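Local coordinates for hypothetical protein (Mus musculus, PDB 1VKB) that probably acts as a gamma-glutamylamine cyclotransferase, releasing 5-oxoproline from gamma-glutamyl-amine substrates, at residues T21-R24 / G25-N28; A130-P134 / E135-L139. All coordinates share one frame; numbering follows the deposited sequence.

Leaving strand 14-18, the chain first runs into contact 1, where residues 21-28 fold back on themselves before helix 30-33 begins. Its bonds close a tight loop, and its side chains reach strand 76-82, helix 84-93 and the late loop around Y145. Most of the mixed sheet is then built before contact 2 appears in residues 130-139, where the chain leaves strand 121-129 and curls into a short 3-10 segment packed on strands 54-57 and 62-66. The two contacts follow in series, neither enclosing nor crossing the other. The centres of contact 1 and contact 2 lie about 23 Å apart, and the nearest atoms of contact 1 and contact 2 about 12 Å, without touching.

Contact 1 (T21-R24 / G25-N28); sequences TLKR and GQPN. With FMT (formic acid), chain D; FMT (formic acid), chain C.
T21 meets N28 twice, through backbone and side chain. The carbonyl T21 O accepts N28 N at 2.8 Å, and T21 OG1 receives N28 ND2 at 2.8 Å with an N-H...O angle of 160°, close to the amide plane of N28. A chi1 of 68° puts OG1 between the backbone N and the carbonyl carbon of T21, where N28 ND2 can donate to it; the two side chains lie alongside each other. L22 brings CD2 to 3.7 Å from N28 O, while L22 N donates to O2 of the chain C formate, 3.2 Å away. K23 opens a type II beta turn: Q26 N reaches K23 O at 2.9 Å, and CB of K23 lies against CG of Q26. The two chains run the same way, NZ to Y145 O and Q26 OE1 to S147 N. R24 extends away from 25-28, and its guanidinium also meets F42; NE and NH2 grip the two oxygens of the chain D formate edge-on, NE to O2 at 2.8 Å. A water joins R24 O to Q26 NE2, and G25 takes the positive phi (79°) expected at the third position of a type II turn. The formates, probably from the crystallisation liquor, mark separate sites: one at the exposed R24 guanidinium, the other at the buried backbone N-H of L22. T21 and L22 end a Y-G-T-L run matching the family's YGSL-type motif, and the second site is consistent with the carboxylate-holding backbone of the substrate pocket in relatives.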
# COMPACT_ATOMS: atom_id res chain seq x y z
N THR A 21 4.42 3.75 1.37
CA THR A 21 5.85 4.09 1.14
C THR A 21 6.39 3.46 -0.14
O THR A 21 7.48 3.81 -0.60
CB THR A 21 6.76 3.68 2.30
OG1 THR A 21 6.83 2.25 2.41
CG2 THR A 21 6.23 4.17 3.60
N LEU A 22 5.65 2.50 -0.68
CA LEU A 22 6.01 1.84 -1.95
C LEU A 22 5.69 2.60 -3.23
O LEU A 22 6.21 2.25 -4.29
CB LEU A 22 5.44 0.42 -2.03
CG LEU A 22 5.97 -0.55 -0.98
CD1 LEU A 22 5.14 -1.84 -1.01
CD2 LEU A 22 7.41 -0.88 -1.18
N LYS A 23 4.85 3.63 -3.15
CA LYS A 23 4.50 4.44 -4.30
C LYS A 23 5.69 5.20 -4.89
O LYS A 23 6.65 5.54 -4.18
CB LYS A 23 3.45 5.49 -3.92
CG LYS A 23 2.05 4.96 -3.56
CD LYS A 23 1.00 6.12 -3.53
CE LYS A 23 1.33 7.18 -2.49
NZ LYS A 23 0.27 8.27 -2.46
N ARG A 24 5.58 5.53 -6.17
CA ARG A 24 6.52 6.45 -6.82
C ARG A 24 6.68 7.68 -5.96
O ARG A 24 5.72 8.22 -5.44
CB ARG A 24 6.05 6.87 -8.20
CG ARG A 24 6.23 5.79 -9.25
CD ARG A 24 5.80 6.21 -10.62
NE ARG A 24 6.31 5.28 -11.62
CZ ARG A 24 6.10 5.44 -12.92
NH1 ARG A 24 5.37 6.45 -13.36
NH2 ARG A 24 6.59 4.57 -13.79
N GLY A 25 7.92 8.08 -5.76
CA GLY A 25 8.18 9.27 -5.00
C GLY A 25 8.09 9.15 -3.51
O GLY A 25 8.27 10.16 -2.80
N GLN A 26 7.82 7.95 -3.02
CA GLN A 26 7.72 7.70 -1.59
C GLN A 26 8.94 6.89 -1.09
O GLN A 26 9.71 6.32 -1.89
CB GLN A 26 6.37 7.06 -1.26
CG GLN A 26 5.19 8.01 -1.57
CD GLN A 26 5.24 9.27 -0.77
OE1 GLN A 26 5.55 9.22 0.39
NE2 GLN A 26 4.89 10.41 -1.38
N PRO A 27 9.19 6.91 0.22
CA PRO A 27 10.53 6.53 0.71
C PRO A 27 11.04 5.11 0.41
O PRO A 27 12.27 4.93 0.38
CB PRO A 27 10.45 6.81 2.23
CG PRO A 27 9.34 7.82 2.36
CD PRO A 27 8.35 7.45 1.31
N ASN A 28 10.15 4.14 0.20
CA ASN A 28 10.57 2.75 -0.06
C ASN A 28 10.36 2.32 -1.48
O ASN A 28 10.46 1.14 -1.81
CB ASN A 28 9.90 1.75 0.90
CG ASN A 28 10.43 1.83 2.32
OD1 ASN A 28 11.65 1.93 2.52
ND2 ASN A 28 9.50 1.90 3.31
C FMT D . 8.33 2.42 -11.24
O1 FMT D . 8.13 2.21 -12.43
O2 FMT D . 8.39 3.55 -10.79
C FMT C . 2.08 0.09 0.47
O1 FMT C . 1.04 -0.05 -0.22
O2 FMT C . 2.99 0.95 0.36
O HOH W 1 4.64 10.51 -4.31

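Contact 2 (A130-P134 / E135-L139); sequences ATYAP and EWLFL
A133 and W136 form the tight part of this turn. The methyl CB of A133 sits over one face of the W136 indole, 3.6 Å from the centroid of the five-membered ring and 12° off its normal, which meets the definition of a CH-pi contact. Alongside, Y132 CB approaches W136 CE3 at 3.5 Å, extending the contact to the benzo part of the indole. A chi1 of -62° places W136 CG anti to its own carbonyl carbon, and from there the ring turns back against A133 and Y132. Two backbone bonds of the i to i+3 kind hold the curl: W136 N reaches A133 O at 3.0 Å, and L137 N reaches P134 O at 3.2 Å. The series continues from F138 N to E135 O and from L139 N to W136 O, the pattern of a 3-10 turn.

Where Y132 and L137 meet, the geometry is less intimate than a methyl laid over a ring face. Here CE2 of the Y132 ring lies 3.7 Å from L137 CD2, a single oblique touch between two side chains that cross. The solvent side belongs to P134 and E135, both exposed. E135 bends at chi2 and folds its carboxylate back over the P134 ring and the A133 methyl in van der Waals contact, with E135 OE1 3.6 Å from P134 CD and E135 OE2 3.7 Å from A133 CB.

The curl follows strand 121-129 at the periphery, its centre about 17 Å from the centre of the chain. W136 rests on A57 of strand 54-57, and its ring meets that of W64 with planes at about 40°, while Y132 and L137 both lean on L66 of strand 62-66 and on L68 just beyond.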
# COMPACT_ATOMS: atom_id res chain seq x y z
N ALA A 130 -5.18 -6.15 9.89
CA ALA A 130 -6.13 -6.44 10.97
C ALA A 130 -5.38 -6.49 12.31
O ALA A 130 -5.98 -6.75 13.36
CB ALA A 130 -6.79 -7.75 10.73
N THR A 131 -4.07 -6.24 12.30
CA THR A 131 -3.29 -6.38 13.57
C THR A 131 -2.73 -5.04 14.03
O THR A 131 -1.71 -4.99 14.66
CB THR A 131 -2.14 -7.39 13.38
OG1 THR A 131 -1.37 -7.04 12.21
CG2 THR A 131 -2.67 -8.79 13.12
N TYR A 132 -3.40 -3.95 13.66
CA TYR A 132 -3.07 -2.60 14.10
C TYR A 132 -3.25 -2.46 15.62
O TYR A 132 -4.03 -3.21 16.23
CB TYR A 132 -3.98 -1.57 13.37
CG TYR A 132 -5.47 -1.89 13.43
CD1 TYR A 132 -6.07 -2.70 12.45
CD2 TYR A 132 -6.29 -1.37 14.44
CE1 TYR A 132 -7.40 -2.99 12.49
CE2 TYR A 132 -7.62 -1.67 14.47
CZ TYR A 132 -8.17 -2.48 13.49
OH TYR A 132 -9.51 -2.78 13.53
N ALA A 133 -2.60 -1.49 16.22
CA ALA A 133 -2.88 -1.12 17.62
C ALA A 133 -4.27 -0.48 17.68
O ALA A 133 -4.63 0.35 16.85
CB ALA A 133 -1.85 -0.15 18.12
N PRO A 134 -5.08 -0.87 18.65
CA PRO A 134 -6.48 -0.42 18.70
C PRO A 134 -6.65 1.09 18.74
O PRO A 134 -7.60 1.63 18.15
CB PRO A 134 -7.01 -1.10 19.98
CG PRO A 134 -5.77 -1.47 20.76
CD PRO A 134 -4.74 -1.77 19.77
N GLU A 135 -5.73 1.79 19.40
CA GLU A 135 -5.84 3.26 19.50
C GLU A 135 -5.61 3.98 18.15
O GLU A 135 -5.96 5.13 17.99
CB GLU A 135 -4.93 3.78 20.60
CG GLU A 135 -3.44 3.68 20.32
CD GLU A 135 -2.80 2.39 20.75
OE1 GLU A 135 -3.48 1.37 20.98
OE2 GLU A 135 -1.56 2.40 20.85
N TRP A 136 -5.07 3.27 17.16
CA TRP A 136 -4.88 3.85 15.84
C TRP A 136 -6.19 4.16 15.15
O TRP A 136 -6.22 4.93 14.19
CB TRP A 136 -4.05 2.97 14.96
CG TRP A 136 -2.61 2.73 15.45
CD1 TRP A 136 -1.97 3.32 16.48
CD2 TRP A 136 -1.65 1.88 14.81
NE1 TRP A 136 -0.68 2.84 16.58
CE2 TRP A 136 -0.47 1.95 15.56
CE3 TRP A 136 -1.67 1.07 13.66
CZ2 TRP A 136 0.69 1.26 15.20
CZ3 TRP A 136 -0.52 0.34 13.34
CH2 TRP A 136 0.61 0.43 14.10
N LEU A 137 -7.28 3.58 15.65
CA LEU A 137 -8.61 3.91 15.12
C LEU A 137 -8.96 5.35 15.33
O LEU A 137 -9.87 5.85 14.67
CB LEU A 137 -9.70 3.03 15.74
CG LEU A 137 -9.57 1.55 15.40
CD1 LEU A 137 -10.52 0.70 16.25
CD2 LEU A 137 -9.81 1.27 13.93
N PHE A 138 -8.31 6.02 16.28
CA PHE A 138 -8.57 7.44 16.57
C PHE A 138 -7.66 8.42 15.85
O PHE A 138 -7.72 9.62 16.13
CB PHE A 138 -8.51 7.68 18.05
CG PHE A 138 -9.49 6.82 18.78
CD1 PHE A 138 -10.82 6.93 18.51
CD2 PHE A 138 -9.05 5.81 19.60
CE1 PHE A 138 -11.76 6.11 19.15
CE2 PHE A 138 -9.95 4.98 20.23
CZ PHE A 138 -11.31 5.12 19.99
N LEU A 139 -6.83 7.91 14.95
CA LEU A 139 -5.92 8.76 14.18
C LEU A 139 -6.64 9.26 12.93
O LEU A 139 -7.69 8.72 12.55
CB LEU A 139 -4.67 8.00 13.78
CG LEU A 139 -3.74 7.64 14.92
CD1 LEU A 139 -2.68 6.68 14.40
CD2 LEU A 139 -3.09 8.89 15.49